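Local coordinates for Thiol:disulfide interchange protein (Klebsiella pneumoniae, PDB 6DXN), which probably acts as a periplasmic thiol:disulfide oxidoreductase of the DsbA type, exchanging disulfide bonds with its protein substrates, at residues 31-36 against 150-155; 25-30 against 59-64; 84-89 against 115-120. All coordinates share one frame; numbering follows the deposited sequence.

Contact 1. Residues 31-36 against 150-155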
ATOM      1  N   PHE A  31      -0.068   6.745   5.274  1.00 14.78           N
ATOM      2  CA  PHE A  31       0.326   8.003   4.698  1.00 15.55           C
ATOM      3  C   PHE A  31       1.199   8.800   5.683  1.00 14.96           C
ATOM      4  O   PHE A  31       1.776   9.781   5.285  1.00 16.73           O
ATOM      5  CB  PHE A  31      -0.887   8.815   4.248  1.00 14.83           C
ATOM      6  CG  PHE A  31      -1.519   8.363   2.960  1.00 14.08           C
ATOM      7  CD1 PHE A  31      -0.916   8.655   1.747  1.00 14.47           C
ATOM      8  CD2 PHE A  31      -2.732   7.690   2.950  1.00 13.30           C
ATOM      9  CE1 PHE A  31      -1.502   8.267   0.555  1.00 14.44           C
ATOM     10  CE2 PHE A  31      -3.315   7.302   1.757  1.00 12.98           C
ATOM     11  CZ  PHE A  31      -2.696   7.576   0.562  1.00 13.16           C
ATOM     12  N   TYR A  32       1.256   8.375   6.955  1.00 16.14           N
ATOM     13  CA  TYR A  32       2.079   9.034   8.007  1.00 16.74           C
ATOM     14  C   TYR A  32       3.513   8.484   8.036  1.00 17.53           C
ATOM     15  O   TYR A  32       4.413   9.097   8.631  1.00 17.62           O
ATOM     16  CB  TYR A  32       1.554   8.742   9.418  1.00 16.43           C
ATOM     17  CG  TYR A  32       0.312   9.452   9.891  1.00 16.39           C
ATOM     18  CD1 TYR A  32      -0.952   8.926   9.661  1.00 16.17           C
ATOM     19  CD2 TYR A  32       0.401  10.610  10.651  1.00 17.69           C
ATOM     20  CE1 TYR A  32      -2.093   9.557  10.130  1.00 16.33           C
ATOM     21  CE2 TYR A  32      -0.732  11.253  11.127  1.00 17.16           C
ATOM     22  CZ  TYR A  32      -1.983  10.721  10.868  1.00 16.93           C
ATOM     23  OH  TYR A  32      -3.106  11.351  11.328  1.00 17.91           O
ATOM     24  N   CYS A  33       3.708   7.312   7.428  1.00 16.16           N
ATOM     25  CA  CYS A  33       4.987   6.577   7.448  1.00 18.46           C
ATOM     26  C   CYS A  33       5.979   7.125   6.410  1.00 17.29           C
ATOM     27  O   CYS A  33       5.704   7.115   5.215  1.00 17.81           O
ATOM     28  CB  CYS A  33       4.708   5.098   7.196  1.00 18.76           C
ATOM     29  SG  CYS A  33       6.158   4.022   7.320  1.00 23.25           S
ATOM     30  N   GLY A  34       7.143   7.589   6.886  1.00 16.69           N
ATOM     31  CA  GLY A  34       8.184   8.151   6.011  1.00 16.44           C
ATOM     32  C   GLY A  34       8.610   7.166   4.923  1.00 17.19           C
ATOM     33  O   GLY A  34       8.559   7.481   3.735  1.00 17.55           O
ATOM     34  N   PRO A  35       9.077   5.954   5.298  1.00 15.82           N
ATOM     35  CA  PRO A  35       9.472   4.935   4.322  1.00 15.94           C
ATOM     36  C   PRO A  35       8.333   4.580   3.355  1.00 15.67           C
ATOM     37  O   PRO A  35       8.591   4.217   2.215  1.00 13.94           O
ATOM     38  CB  PRO A  35       9.871   3.734   5.190  1.00 15.58           C
ATOM     39  CG  PRO A  35      10.277   4.368   6.505  1.00 15.63           C
ATOM     40  CD  PRO A  35       9.311   5.524   6.683  1.00 15.88           C
ATOM     41  N   CYS A  36       7.083   4.689   3.823  1.00 16.89           N
ATOM     42  CA  CYS A  36       5.939   4.414   2.943  1.00 16.71           C
ATOM     43  C   CYS A  36       5.931   5.443   1.813  1.00 14.82           C
ATOM     44  O   CYS A  36       5.633   5.127   0.681  1.00 15.89           O
ATOM     45  CB  CYS A  36       4.605   4.435   3.685  1.00 16.40           C
ATOM     46  SG  CYS A  36       4.312   2.952   4.687  1.00 20.22           S
ATOM     47  N   HIS A 150       2.422  -5.421  11.565  1.00 30.16           N
ATOM     48  CA  HIS A 150       3.064  -4.772  12.721  1.00 32.56           C
ATOM     49  C   HIS A 150       4.013  -3.646  12.289  1.00 31.07           C
ATOM     50  O   HIS A 150       4.710  -3.071  13.133  1.00 32.93           O
ATOM     51  CB  HIS A 150       3.809  -5.827  13.553  1.00 36.55           C
ATOM     52  CG  HIS A 150       4.819  -6.602  12.771  1.00 38.19           C
ATOM     53  ND1 HIS A 150       4.501  -7.773  12.115  1.00 40.27           N
ATOM     54  CD2 HIS A 150       6.130  -6.377  12.528  1.00 42.43           C
ATOM     55  CE1 HIS A 150       5.571  -8.242  11.507  1.00 42.18           C
ATOM     56  NE2 HIS A 150       6.586  -7.403  11.743  1.00 41.98           N
ATOM     57  N   GLY A 151       4.037  -3.340  10.987  1.00 29.27           N
ATOM     58  CA  GLY A 151       4.914  -2.302  10.459  1.00 27.53           C
ATOM     59  C   GLY A 151       4.561  -1.936   9.029  1.00 26.59           C
ATOM     60  O   GLY A 151       3.836  -2.680   8.345  1.00 24.16           O
ATOM     61  N   THR A 152       5.062  -0.777   8.585  1.00 23.04           N
ATOM     62  CA  THR A 152       4.813  -0.284   7.230  1.00 25.33           C
ATOM     63  C   THR A 152       6.079   0.384   6.691  1.00 24.19           C
ATOM     64  O   THR A 152       6.834   0.984   7.454  1.00 26.63           O
ATOM     65  CB  THR A 152       3.615   0.678   7.193  1.00 27.06           C
ATOM     66  OG1 THR A 152       3.828   1.730   8.133  1.00 28.73           O
ATOM     67  CG2 THR A 152       2.295   0.007   7.511  1.00 28.65           C
ATOM     68  N   PRO A 153       6.321   0.265   5.379  1.00 19.93           N
ATOM     69  CA  PRO A 153       5.480  -0.474   4.450  1.00 18.67           C
ATOM     70  C   PRO A 153       5.763  -1.979   4.591  1.00 17.93           C
ATOM     71  O   PRO A 153       6.908  -2.377   4.809  1.00 17.67           O
ATOM     72  CB  PRO A 153       5.857   0.070   3.071  1.00 18.26           C
ATOM     73  CG  PRO A 153       7.312   0.448   3.239  1.00 18.57           C
ATOM     74  CD  PRO A 153       7.407   0.939   4.664  1.00 18.66           C
ATOM     75  N   SER A 154       4.707  -2.791   4.487  1.00 16.68           N
ATOM     76  CA  SER A 154       4.838  -4.226   4.675  1.00 16.04           C
ATOM     77  C   SER A 154       4.246  -4.959   3.466  1.00 15.09           C
ATOM     78  O   SER A 154       3.082  -4.805   3.161  1.00 13.82           O
ATOM     79  CB  SER A 154       4.192  -4.625   5.974  1.00 15.77           C
ATOM     80  OG  SER A 154       4.592  -5.922   6.384  1.00 17.32           O
ATOM     81  N   PHE A 155       5.081  -5.752   2.783  1.00 16.13           N
ATOM     82  CA  PHE A 155       4.638  -6.508   1.595  1.00 16.21           C
ATOM     83  C   PHE A 155       4.373  -7.974   1.962  1.00 16.76           C
ATOM     84  O   PHE A 155       5.171  -8.595   2.672  1.00 16.66           O
ATOM     85  CB  PHE A 155       5.683  -6.428   0.482  1.00 16.91           C
ATOM     86  CG  PHE A 155       5.943  -5.045  -0.057  1.00 17.26           C
ATOM     87  CD1 PHE A 155       6.658  -4.117   0.688  1.00 17.89           C
ATOM     88  CD2 PHE A 155       5.503  -4.678  -1.316  1.00 17.88           C
ATOM     89  CE1 PHE A 155       6.898  -2.844   0.194  1.00 17.77           C
ATOM     90  CE2 PHE A 155       5.757  -3.408  -1.813  1.00 17.21           C
ATOM     91  CZ  PHE A 155       6.456  -2.496  -1.060  1.00 17.35           C
TER

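Contact 2. Residues 25-30 against 59-64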
ATOM      1  N   LEU A  25      -0.836  -9.929  -3.927  1.00 19.18           N
ATOM      2  CA  LEU A  25       0.230  -9.008  -3.569  1.00 18.56           C
ATOM      3  C   LEU A  25      -0.374  -7.763  -2.911  1.00 17.22           C
ATOM      4  O   LEU A  25      -1.194  -7.053  -3.515  1.00 15.09           O
ATOM      5  CB  LEU A  25       1.011  -8.635  -4.832  1.00 20.10           C
ATOM      6  CG  LEU A  25       2.182  -7.675  -4.620  1.00 21.05           C
ATOM      7  CD1 LEU A  25       3.273  -8.333  -3.792  1.00 21.37           C
ATOM      8  CD2 LEU A  25       2.735  -7.191  -5.953  1.00 21.26           C
ATOM      9  N   VAL A  26       0.041  -7.512  -1.666  1.00 16.14           N
ATOM     10  CA  VAL A  26      -0.467  -6.376  -0.927  1.00 16.76           C
ATOM     11  C   VAL A  26       0.690  -5.742  -0.142  1.00 16.87           C
ATOM     12  O   VAL A  26       1.569  -6.445   0.389  1.00 18.64           O
ATOM     13  CB  VAL A  26      -1.658  -6.773  -0.025  1.00 16.25           C
ATOM     14  CG1 VAL A  26      -1.277  -7.795   1.035  1.00 15.63           C
ATOM     15  CG2 VAL A  26      -2.308  -5.559   0.631  1.00 17.11           C
ATOM     16  N   GLU A  27       0.692  -4.405  -0.143  1.00 14.60           N
ATOM     17  CA  GLU A  27       1.620  -3.558   0.592  1.00 15.00           C
ATOM     18  C   GLU A  27       0.797  -2.795   1.627  1.00 13.88           C
ATOM     19  O   GLU A  27      -0.042  -1.972   1.258  1.00 13.80           O
ATOM     20  CB  GLU A  27       2.355  -2.589  -0.348  1.00 14.64           C
ATOM     21  CG  GLU A  27       3.171  -1.503   0.360  1.00 15.30           C
ATOM     22  CD  GLU A  27       3.759  -0.442  -0.565  1.00 14.90           C
ATOM     23  OE1 GLU A  27       3.387  -0.429  -1.760  1.00 14.89           O
ATOM     24  OE2 GLU A  27       4.592   0.363  -0.103  1.00 13.80           O
ATOM     25  N   PHE A  28       1.015  -3.104   2.907  1.00 13.18           N
ATOM     26  CA  PHE A  28       0.344  -2.359   3.957  1.00 14.17           C
ATOM     27  C   PHE A  28       1.149  -1.070   4.153  1.00 13.96           C
ATOM     28  O   PHE A  28       2.368  -1.104   4.228  1.00 12.79           O
ATOM     29  CB  PHE A  28       0.180  -3.203   5.225  1.00 14.45           C
ATOM     30  CG  PHE A  28      -0.787  -4.360   5.095  1.00 14.65           C
ATOM     31  CD1 PHE A  28      -2.154  -4.162   5.225  1.00 16.23           C
ATOM     32  CD2 PHE A  28      -0.329  -5.651   4.892  1.00 16.44           C
ATOM     33  CE1 PHE A  28      -3.041  -5.223   5.123  1.00 16.70           C
ATOM     34  CE2 PHE A  28      -1.217  -6.714   4.794  1.00 17.25           C
ATOM     35  CZ  PHE A  28      -2.569  -6.496   4.905  1.00 16.45           C
ATOM     36  N   PHE A  29       0.452   0.065   4.200  1.00 14.46           N
ATOM     37  CA  PHE A  29       1.153   1.312   4.317  1.00 15.18           C
ATOM     38  C   PHE A  29       0.331   2.317   5.130  1.00 14.42           C
ATOM     39  O   PHE A  29      -0.835   2.090   5.448  1.00 14.46           O
ATOM     40  CB  PHE A  29       1.433   1.869   2.916  1.00 15.62           C
ATOM     41  CG  PHE A  29       0.255   2.552   2.273  1.00 15.61           C
ATOM     42  CD1 PHE A  29      -0.768   1.821   1.685  1.00 15.61           C
ATOM     43  CD2 PHE A  29       0.162   3.936   2.272  1.00 15.66           C
ATOM     44  CE1 PHE A  29      -1.855   2.461   1.111  1.00 14.79           C
ATOM     45  CE2 PHE A  29      -0.919   4.575   1.691  1.00 15.15           C
ATOM     46  CZ  PHE A  29      -1.925   3.835   1.108  1.00 14.98           C
ATOM     47  N   SER A  30       0.983   3.434   5.453  1.00 13.83           N
ATOM     48  CA  SER A  30       0.367   4.524   6.157  1.00 14.95           C
ATOM     49  C   SER A  30       0.861   5.821   5.521  1.00 15.51           C
ATOM     50  O   SER A  30       2.060   5.971   5.251  1.00 13.79           O
ATOM     51  CB  SER A  30       0.673   4.477   7.633  1.00 14.90           C
ATOM     52  OG  SER A  30       0.165   5.626   8.274  1.00 16.06           O
ATOM     53  N   LEU A  59      -0.441  -4.486  -7.733  1.00 22.70           N
ATOM     54  CA  LEU A  59       0.042  -4.268  -6.411  1.00 21.22           C
ATOM     55  C   LEU A  59      -1.128  -3.631  -5.662  1.00 20.17           C
ATOM     56  O   LEU A  59      -1.552  -2.528  -6.020  1.00 18.39           O
ATOM     57  CB  LEU A  59       1.251  -3.325  -6.450  1.00 22.63           C
ATOM     58  CG  LEU A  59       1.708  -2.778  -5.095  1.00 22.69           C
ATOM     59  CD1 LEU A  59       2.165  -3.902  -4.176  1.00 23.21           C
ATOM     60  CD2 LEU A  59       2.814  -1.748  -5.270  1.00 24.11           C
ATOM     61  N   GLU A  60      -1.698  -4.353  -4.696  1.00 20.22           N
ATOM     62  CA  GLU A  60      -2.791  -3.778  -3.916  1.00 21.44           C
ATOM     63  C   GLU A  60      -2.189  -3.041  -2.718  1.00 19.27           C
ATOM     64  O   GLU A  60      -1.305  -3.542  -2.036  1.00 18.31           O
ATOM     65  CB  GLU A  60      -3.810  -4.844  -3.511  1.00 24.20           C
ATOM     66  CG  GLU A  60      -4.683  -5.293  -4.673  1.00 27.20           C
ATOM     67  CD  GLU A  60      -5.867  -6.163  -4.287  1.00 28.64           C
ATOM     68  OE1 GLU A  60      -5.855  -6.718  -3.175  1.00 34.00           O
ATOM     69  OE2 GLU A  60      -6.813  -6.265  -5.096  1.00 31.51           O
ATOM     70  N   LYS A  61      -2.651  -1.813  -2.508  1.00 17.34           N
ATOM     71  CA  LYS A  61      -2.162  -1.034  -1.397  1.00 16.34           C
ATOM     72  C   LYS A  61      -3.305  -0.876  -0.399  1.00 15.15           C
ATOM     73  O   LYS A  61      -4.363  -0.346  -0.727  1.00 16.68           O
ATOM     74  CB  LYS A  61      -1.565   0.290  -1.884  1.00 15.76           C
ATOM     75  CG  LYS A  61      -0.315   0.127  -2.730  1.00 15.82           C
ATOM     76  CD  LYS A  61       0.511   1.370  -2.896  1.00 15.18           C
ATOM     77  CE  LYS A  61       1.148   1.823  -1.599  1.00 14.97           C
ATOM     78  NZ  LYS A  61       2.063   2.964  -1.823  1.00 15.39           N
ATOM     79  N   TYR A  62      -3.071  -1.386   0.809  1.00 15.20           N
ATOM     80  CA  TYR A  62      -4.030  -1.346   1.898  1.00 15.80           C
ATOM     81  C   TYR A  62      -3.526  -0.367   2.964  1.00 15.32           C
ATOM     82  O   TYR A  62      -2.442  -0.535   3.510  1.00 15.60           O
ATOM     83  CB  TYR A  62      -4.248  -2.771   2.406  1.00 15.77           C
ATOM     84  CG  TYR A  62      -5.154  -3.627   1.556  1.00 16.43           C
ATOM     85  CD1 TYR A  62      -5.430  -3.327   0.229  1.00 16.93           C
ATOM     86  CD2 TYR A  62      -5.629  -4.830   2.046  1.00 16.04           C
ATOM     87  CE1 TYR A  62      -6.251  -4.138  -0.544  1.00 17.27           C
ATOM     88  CE2 TYR A  62      -6.441  -5.650   1.285  1.00 17.13           C
ATOM     89  CZ  TYR A  62      -6.749  -5.312  -0.016  1.00 17.73           C
ATOM     90  OH  TYR A  62      -7.549  -6.147  -0.750  1.00 19.59           O
ATOM     91  N   HIS A  63      -4.338   0.659   3.239  1.00 14.51           N
ATOM     92  CA  HIS A  63      -3.989   1.669   4.222  1.00 14.70           C
ATOM     93  C   HIS A  63      -4.291   1.153   5.640  1.00 14.39           C
ATOM     94  O   HIS A  63      -5.284   0.496   5.850  1.00 14.83           O
ATOM     95  CB  HIS A  63      -4.681   2.996   3.885  1.00 14.07           C
ATOM     96  CG  HIS A  63      -4.111   4.116   4.675  1.00 14.75           C
ATOM     97  ND1 HIS A  63      -4.754   4.655   5.759  1.00 14.61           N
ATOM     98  CD2 HIS A  63      -2.904   4.725   4.604  1.00 15.59           C
ATOM     99  CE1 HIS A  63      -3.994   5.584   6.294  1.00 15.35           C
ATOM    100  NE2 HIS A  63      -2.852   5.635   5.619  1.00 14.58           N
ATOM    101  N   VAL A  64      -3.408   1.477   6.598  1.00 16.00           N
ATOM    102  CA  VAL A  64      -3.514   1.055   8.021  1.00 16.85           C
ATOM    103  C   VAL A  64      -4.280   2.123   8.822  1.00 18.50           C
ATOM    104  O   VAL A  64      -3.734   3.186   9.142  1.00 18.85           O
ATOM    105  CB  VAL A  64      -2.115   0.797   8.614  1.00 17.11           C
ATOM    106  CG1 VAL A  64      -2.158   0.505  10.110  1.00 17.21           C
ATOM    107  CG2 VAL A  64      -1.385  -0.319   7.877  1.00 16.53           C
TER
HETATM  108  O   HOH W   1       3.931   3.020   0.749  1.00  6.91           O
HETATM  109  O   HOH W   2      -2.753   5.595   9.140  1.00 14.91           O

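Contact 3. Residues 84-89 against 115-120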
ATOM      1  N   ALA A  84     -13.025   6.212  -7.407  1.00 26.12           N
ATOM      2  CA  ALA A  84     -13.043   7.338  -8.332  1.00 26.84           C
ATOM      3  C   ALA A  84     -11.919   7.161  -9.359  1.00 27.95           C
ATOM      4  O   ALA A  84     -11.853   7.881 -10.360  1.00 31.81           O
ATOM      5  CB  ALA A  84     -12.888   8.631  -7.574  1.00 27.60           C
ATOM      6  N   GLY A  85     -11.017   6.218  -9.068  1.00 26.73           N
ATOM      7  CA  GLY A  85      -9.903   5.905  -9.944  1.00 28.48           C
ATOM      8  C   GLY A  85      -8.831   6.986  -9.959  1.00 29.25           C
ATOM      9  O   GLY A  85      -7.970   6.956 -10.838  1.00 27.13           O
ATOM     10  N   VAL A  86      -8.876   7.920  -8.990  1.00 26.70           N
ATOM     11  CA  VAL A  86      -7.888   9.014  -8.887  1.00 26.40           C
ATOM     12  C   VAL A  86      -6.820   8.645  -7.849  1.00 25.83           C
ATOM     13  O   VAL A  86      -6.083   9.521  -7.372  1.00 29.35           O
ATOM     14  CB  VAL A  86      -8.549  10.361  -8.526  1.00 26.20           C
ATOM     15  CG1 VAL A  86      -9.630  10.745  -9.528  1.00 26.49           C
ATOM     16  CG2 VAL A  86      -9.109  10.368  -7.107  1.00 26.01           C
ATOM     17  N   ASP A  87      -6.734   7.353  -7.518  1.00 27.26           N
ATOM     18  CA  ASP A  87      -5.782   6.841  -6.535  1.00 28.34           C
ATOM     19  C   ASP A  87      -4.341   7.059  -7.013  1.00 31.24           C
ATOM     20  O   ASP A  87      -3.423   7.108  -6.195  1.00 34.40           O
ATOM     21  CB  ASP A  87      -6.036   5.363  -6.231  1.00 27.64           C
ATOM     22  CG  ASP A  87      -6.074   4.462  -7.455  1.00 27.04           C
ATOM     23  OD1 ASP A  87      -6.841   4.766  -8.390  1.00 25.53           O
ATOM     24  OD2 ASP A  87      -5.322   3.481  -7.472  1.00 26.38           O
ATOM     25  N   GLY A  88      -4.159   7.188  -8.333  1.00 32.61           N
ATOM     26  CA  GLY A  88      -2.840   7.395  -8.925  1.00 33.76           C
ATOM     27  C   GLY A  88      -2.315   8.805  -8.704  1.00 35.55           C
ATOM     28  O   GLY A  88      -1.108   9.003  -8.594  1.00 37.41           O
ATOM     29  N   LYS A  89      -3.230   9.779  -8.619  1.00 36.16           N
ATOM     30  CA  LYS A  89      -2.855  11.194  -8.444  1.00 34.28           C
ATOM     31  C   LYS A  89      -2.874  11.622  -6.969  1.00 31.01           C
ATOM     32  O   LYS A  89      -1.968  12.326  -6.512  1.00 35.05           O
ATOM     33  CB  LYS A  89      -3.828  12.111  -9.194  1.00 37.52           C
ATOM     34  CG  LYS A  89      -3.840  11.987 -10.710  1.00 38.56           C
ATOM     35  CD  LYS A  89      -4.768  12.986 -11.376  1.00 39.67           C
ATOM     36  CE  LYS A  89      -4.745  12.913 -12.888  1.00 40.85           C
ATOM     37  NZ  LYS A  89      -5.615  13.947 -13.499  1.00 39.85           N
ATOM     38  N   ASN A 115     -10.998  18.076  -3.878  1.00 23.08           N
ATOM     39  CA  ASN A 115     -11.607  19.260  -4.498  1.00 24.03           C
ATOM     40  C   ASN A 115     -10.695  19.808  -5.602  1.00 27.20           C
ATOM     41  O   ASN A 115     -11.176  20.228  -6.654  1.00 27.63           O
ATOM     42  CB  ASN A 115     -11.853  20.381  -3.484  1.00 22.41           C
ATOM     43  CG  ASN A 115     -12.914  20.083  -2.444  1.00 21.92           C
ATOM     44  OD1 ASN A 115     -12.881  20.653  -1.359  1.00 18.70           O
ATOM     45  ND2 ASN A 115     -13.870  19.223  -2.768  1.00 20.69           N
ATOM     46  N   GLN A 116      -9.384  19.793  -5.335  0.50 27.03           N
ATOM     47  CA  GLN A 116      -8.352  20.292  -6.254  0.50 27.15           C
ATOM     48  C   GLN A 116      -8.255  19.401  -7.500  0.50 28.35           C
ATOM     49  O   GLN A 116      -7.681  19.818  -8.509  0.50 29.06           O
ATOM     50  CB  GLN A 116      -7.010  20.332  -5.522  0.50 26.16           C
ATOM     51  CG  GLN A 116      -7.058  21.136  -4.232  0.50 24.47           C
ATOM     52  CD  GLN A 116      -5.898  20.824  -3.319  0.50 23.77           C
ATOM     53  OE1 GLN A 116      -4.862  20.317  -3.747  0.50 23.75           O
ATOM     54  NE2 GLN A 116      -6.072  21.115  -2.040  0.50 22.00           N
ATOM     55  N   LEU A 117      -8.807  18.183  -7.412  1.00 30.15           N
ATOM     56  CA  LEU A 117      -8.788  17.219  -8.524  1.00 29.93           C
ATOM     57  C   LEU A 117     -10.110  17.253  -9.311  1.00 31.84           C
ATOM     58  O   LEU A 117     -10.221  16.602 -10.357  1.00 34.79           O
ATOM     59  CB  LEU A 117      -8.517  15.814  -7.975  1.00 30.23           C
ATOM     60  CG  LEU A 117      -7.172  15.624  -7.269  1.00 31.35           C
ATOM     61  CD1 LEU A 117      -6.980  14.174  -6.851  1.00 31.04           C
ATOM     62  CD2 LEU A 117      -6.017  16.069  -8.156  1.00 31.93           C
ATOM     63  N   GLY A 118     -11.104  17.992  -8.807  1.00 30.59           N
ATOM     64  CA  GLY A 118     -12.400  18.120  -9.483  1.00 29.75           C
ATOM     65  C   GLY A 118     -13.481  17.250  -8.858  1.00 28.36           C
ATOM     66  O   GLY A 118     -14.473  16.919  -9.508  1.00 28.46           O
ATOM     67  N   ILE A 119     -13.275  16.867  -7.596  1.00 25.95           N
ATOM     68  CA  ILE A 119     -14.256  16.081  -6.862  1.00 25.73           C
ATOM     69  C   ILE A 119     -14.826  16.985  -5.760  1.00 26.35           C
ATOM     70  O   ILE A 119     -14.155  17.273  -4.757  1.00 26.66           O
ATOM     71  CB  ILE A 119     -13.632  14.777  -6.322  1.00 22.99           C
ATOM     72  CG1 ILE A 119     -13.093  13.916  -7.468  1.00 21.88           C
ATOM     73  CG2 ILE A 119     -14.618  14.013  -5.452  1.00 23.75           C
ATOM     74  CD1 ILE A 119     -12.409  12.640  -7.033  1.00 22.05           C
ATOM     75  N   THR A 120     -16.065  17.441  -5.970  1.00 26.48           N
ATOM     76  CA  THR A 120     -16.731  18.325  -5.021  1.00 27.95           C
ATOM     77  C   THR A 120     -16.950  17.593  -3.693  1.00 26.32           C
ATOM     78  O   THR A 120     -16.965  16.355  -3.643  1.00 26.86           O
ATOM     79  CB  THR A 120     -18.087  18.804  -5.553  1.00 28.63           C
ATOM     80  OG1 THR A 120     -18.944  17.664  -5.613  1.00 29.28           O
ATOM     81  CG2 THR A 120     -18.002  19.467  -6.909  1.00 30.68           C
TER

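Contact 1. Residues 31-36 against 150-155
Thr-152 and Pro-153 face Cys-33, Pro-35 and Cys-36 across the redox site of a thioredoxin fold: a Cys-Gly-Pro-Cys motif at the start of helix 34-41, set against the loop that carries the cis-proline. The two SG atoms, of Cys-33 and Cys-36, are 3.4 Å apart, too far for a disulfide, so no such bond joins them here and the motif is reduced. Along the second segment, contact begins at Thr-152. Its carbonyl O lies 3.1 Å from Cys-33 SG, and its OG1 is 3.4 Å from the same sulfur. OG1 faces Cys-33 because chi1 of 55° sets it between the backbone N and the carbonyl carbon, while CB of Thr-152 is turned to the other cysteine, 3.5 Å from Cys-36 SG. The peptide bond leading into Pro-153 is cis, and the ring comes next. Cys-36 SG lies against this ring, 3.4 Å from Pro-153 N and 3.6 Å from Pro-153 CB. On the exposed side, Pro-153 CD packs 3.8 Å from CB of Pro-35. Beyond the proline, the chain enters strand 154-157, where Ser-154 pairs by its backbone with Phe-28. Within the motif itself, Cys-33 is the N-cap of the helix, and its SG accepts a weak bond from Cys-36 N at 3.7 Å, with an angle of 144° at the hydrogen.

Contact 2. Residues 25-30 against 59-64
Phe-29 is clasped between Lys-61 and His-63 on one tightly packed face of two parallel strands, 25-29 and 60-63, whose axes run 30° apart. One ring face carries Lys-61 CE, 4.1 Å from the centroid, with NZ above it in a cation-pi contact. The other receives the His-63 edge in a T-shaped pair with planes at 69°, His-63 CD2 being 3.5 Å from Phe-29 CE2. Beside this, Glu-27 runs alongside Lys-61, pointing the same way; their salt bridge, OE1 to NZ, is long at 3.6 Å, and a water joins Glu-27 OE2 to NZ. Lys-61 NZ also has Asp-46 and Glu-91 as partners, which would probably favour its charged form, while His-63 ND1 bonds to Thr-75. Five backbone hydrogen bonds knit the strands, from Glu-60 N to Leu-25 O at 3.0 Å through to Val-64 N to Phe-29 O at 2.9 Å. On the reverse face Val-26 CG2 sits over the Tyr-62 ring, 3.8 Å from its centroid, tightly packed beneath helix 131-146, which also covers Phe-28. Only Glu-60 is looser, the one partly exposed residue of the contact. Parallel neighbours connected through helices 34-41 and 45-52 form the beta-alpha-beta crossover of the thioredoxin fold.

Contact 3. Residues 84-89 against 115-120
Val-86 and Ile-119 reach toward each other tip to tip, and their meeting is the middle of a small apolar contact between two helix-linking turns. Ile-119 supplies one atom, CD1. Its chi2 of 178° draws the chain out straight, carrying CD1 away from its own backbone to 4.0 Å from Val-86 CG2 and 4.1 Å from Ala-84 CB. Val-86 answers with both methyls, CG2 being the nearer. Ala-84 has just its CB to offer and touches the same CD1. Leu-117, two residues earlier, points its own CD1 at the same valine: this atom lies 4.4 Å from Val-86 CG2 and equally far from Lys-89 CB, so its contacts are longer than those of Ile-119, though more of its surface is covered. These spacings and the 187 Å² buried describe light van der Waals contact near the surface.

The backbones present these groups through local bonds. Gly-118, with positive phi, ends helix 107-115 in a Schellman motif and separates Leu-117 from Ile-119. Asn-115 ND2 then holds Ile-119 O at 2.8 Å, the acceptor lying near the plane of the amide. Opposite, Gly-85 takes positive phi after helix 71-83, and Lys-89 N bonds to Val-86 O at 3.1 Å. Met-127 of helix 121-129 touches both Ala-84 and Ile-119, while Val-90 and Leu-93 touch Leu-117. The contact lies between turns of the helical domain that DsbA proteins insert into the thioredoxin fold.

Contact 2 is the buried core, its centre about 2 Å from that of the chain; contact 1 is partly buried, and contact 3 lies at the surface, its centre about 18 Å from that of the chain. Contacts 1 and 2 touch and share a sheet: strand 25-29 pairs with strand 154-157 on one side and 60-63 on the other, and Phe-31 N bonds to His-63 NE2 from one contact to the other. Contact 3 stays about 7 Å from both at the nearest atoms, among the helices. Chemistry follows place: sulfur against a cis-proline loop in contact 1, backbone bonding, charge and rings in contact 2, and only aliphatic carbons meeting in contact 3.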